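Local coordinates for double-stranded RNA-binding protein 1 (Arabidopsis thaliana, PDB 3ADG), which binds double-stranded RNA and assists DICER-LIKE 1 in the accurate processing of primary microRNA transcripts in the nucleus, at residues V22-K27 / T39-G44. Residues are numbered along the deposited sequence; the frame is centred on the assembly and turned at random.
Sequences VYEIVK and TVILDG
V22 with I41 and E24 with T39 form antiparallel hydrogen-bonded pairs, each joined by two backbone N-H...O bonds, on either side of the non-hydrogen-bonded pair of Y23 and V40, whose CA atoms lie 4.5 Å apart; the N-to-C directions of the two short segments differ by 158°. I41 N donates to V22 O at 2.8 Å, as E24 N does to T39 O, and the carbonyl O of V22 also receives a CA-H...O contact from V40.

At the middle pair the two side chains leave the same face of the sheet side by side. A chi1 of -64° sets CG of Y23 anti to the carbonyl carbon, and the ring beyond it lies alongside V40, whose CG2 sits over one ring face in a CH-pi contact, 3.7 Å from the ring centroid. CG2 of V40 is shifted toward the rim, 3.5 Å from CE2 of Y23. An alanine at Y23 would probably leave CG2 of V40 without its aromatic cover and open a gap between the hairpin and the helices packed on it.

V22, E24, T39 and I41 project from the other face. CG1 of V22 rests against CB of I41 at 3.8 Å. The side chain of E24, extended beyond CG, crosses that of I41 obliquely, and CD1 of I41 packs against CG, CD and OE1 of E24, the last at 3.6 Å. OE2 of E24 forms a salt bridge with R46, whose side chain also touches T39 and I41, so that R46 of strand 45-48 links side chains of all three strands on this face.

This hairpin forms two strands of the alpha-beta-beta-beta-alpha fold of the first double-stranded RNA-binding domain. Strand 45-48 continues the sheet beyond 35-42, while on the Y23 and V40 face L9 of helix 5-15 meets both residues and E60 and A64 of helix 56-71 touch the tyrosine.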
loop_
_atom_site.group_PDB
_atom_site.type_symbol
_atom_site.label_atom_id
_atom_site.label_comp_id
_atom_site.label_asym_id
_atom_site.label_seq_id
_atom_site.Cartn_x
_atom_site.Cartn_y
_atom_site.Cartn_z
ATOM N N VAL A 22 -0.910 -0.177 8.031
ATOM C CA VAL A 22 -1.646 1.055 7.844
ATOM C C VAL A 22 -1.196 1.758 6.539
ATOM O O VAL A 22 -0.047 1.686 6.158
ATOM C CB VAL A 22 -1.514 2.022 9.044
ATOM C CG1 VAL A 22 -0.107 2.597 9.191
ATOM C CG2 VAL A 22 -2.464 3.149 8.865
ATOM N N TYR A 23 -2.129 2.471 5.922
ATOM C CA TYR A 23 -1.916 3.124 4.655
ATOM C C TYR A 23 -2.011 4.642 4.792
ATOM O O TYR A 23 -2.994 5.172 5.331
ATOM C CB TYR A 23 -2.931 2.605 3.624
ATOM C CG TYR A 23 -2.739 1.151 3.334
ATOM C CD1 TYR A 23 -3.277 0.185 4.183
ATOM C CD2 TYR A 23 -1.964 0.736 2.234
ATOM C CE1 TYR A 23 -3.077 -1.184 3.929
ATOM C CE2 TYR A 23 -1.767 -0.622 1.966
ATOM C CZ TYR A 23 -2.304 -1.571 2.838
ATOM O OH TYR A 23 -2.091 -2.908 2.612
ATOM N N GLU A 24 -0.985 5.332 4.304
ATOM C CA GLU A 24 -1.080 6.768 4.069
ATOM C C GLU A 24 -1.467 6.947 2.592
ATOM O O GLU A 24 -0.928 6.256 1.717
ATOM C CB GLU A 24 0.256 7.451 4.350
ATOM C CG GLU A 24 0.680 7.528 5.803
ATOM C CD GLU A 24 2.136 7.939 5.933
ATOM O OE1 GLU A 24 2.648 7.925 7.051
ATOM O OE2 GLU A 24 2.759 8.263 4.891
ATOM N N ILE A 25 -2.447 7.814 2.342
ATOM C CA ILE A 25 -2.926 8.127 0.995
ATOM C C ILE A 25 -2.514 9.574 0.667
ATOM O O ILE A 25 -2.845 10.496 1.412
ATOM C CB ILE A 25 -4.489 7.993 0.894
ATOM C CG1 ILE A 25 -4.965 6.572 1.297
ATOM C CG2 ILE A 25 -4.994 8.390 -0.490
ATOM C CD1 ILE A 25 -6.455 6.463 1.625
ATOM N N VAL A 26 -1.792 9.759 -0.434
ATOM C CA VAL A 26 -1.449 11.081 -0.944
ATOM C C VAL A 26 -2.227 11.386 -2.239
ATOM O O VAL A 26 -2.279 10.574 -3.177
ATOM C CB VAL A 26 0.097 11.261 -1.148
ATOM C CG1 VAL A 26 0.419 12.564 -1.919
ATOM C CG2 VAL A 26 0.791 11.279 0.204
ATOM N N LYS A 27 -2.853 12.556 -2.274
ATOM C CA LYS A 27 -3.619 12.973 -3.446
ATOM C C LYS A 27 -3.070 14.293 -4.013
ATOM O O LYS A 27 -2.813 15.247 -3.270
ATOM C CB LYS A 27 -5.084 13.113 -3.040
ATOM C CG LYS A 27 -6.111 13.330 -4.133
ATOM C CD LYS A 27 -7.433 13.563 -3.433
ATOM C CE LYS A 27 -8.551 13.861 -4.388
ATOM N NZ LYS A 27 -9.697 14.263 -3.579
ATOM N N THR A 39 1.664 4.971 0.804
ATOM C CA THR A 39 2.730 4.355 1.556
ATOM C C THR A 39 2.033 3.450 2.530
ATOM O O THR A 39 1.076 3.888 3.188
ATOM C CB THR A 39 3.585 5.386 2.332
ATOM O OG1 THR A 39 4.157 6.321 1.414
ATOM C CG2 THR A 39 4.728 4.676 3.131
ATOM N N VAL A 40 2.462 2.194 2.557
ATOM C CA VAL A 40 2.037 1.236 3.578
ATOM C C VAL A 40 3.130 1.144 4.626
ATOM O O VAL A 40 4.338 1.071 4.295
ATOM C CB VAL A 40 1.606 -0.182 3.025
ATOM C CG1 VAL A 40 2.772 -0.945 2.416
ATOM C CG2 VAL A 40 0.919 -1.037 4.133
ATOM N N ILE A 41 2.698 1.132 5.885
ATOM C CA ILE A 41 3.596 1.038 7.007
ATOM C C ILE A 41 3.322 -0.256 7.779
ATOM O O ILE A 41 2.201 -0.486 8.267
ATOM C CB ILE A 41 3.500 2.281 7.916
ATOM C CG1 ILE A 41 3.729 3.561 7.090
ATOM C CG2 ILE A 41 4.499 2.187 9.058
ATOM C CD1 ILE A 41 2.424 4.338 6.691
ATOM N N LEU A 42 4.357 -1.089 7.860
ATOM C CA LEU A 42 4.282 -2.392 8.524
ATOM C C LEU A 42 5.538 -2.621 9.353
ATOM O O LEU A 42 6.656 -2.480 8.856
ATOM C CB LEU A 42 4.102 -3.528 7.486
ATOM C CG LEU A 42 4.082 -4.958 8.065
ATOM C CD1 LEU A 42 2.849 -5.202 8.968
ATOM C CD2 LEU A 42 4.234 -5.997 6.944
ATOM N N ASP A 43 5.355 -2.969 10.624
ATOM C CA ASP A 43 6.497 -3.234 11.514
ATOM C C ASP A 43 7.530 -2.101 11.426
ATOM O O ASP A 43 8.732 -2.366 11.334
ATOM C CB ASP A 43 7.139 -4.585 11.157
ATOM C CG ASP A 43 8.061 -5.117 12.258
ATOM O OD1 ASP A 43 7.868 -4.757 13.439
ATOM O OD2 ASP A 43 8.971 -5.907 11.927
ATOM N N GLY A 44 7.053 -0.854 11.410
ATOM C CA GLY A 44 7.928 0.320 11.336
ATOM C C GLY A 44 8.452 0.672 9.944
ATOM O O GLY A 44 8.953 1.785 9.735
#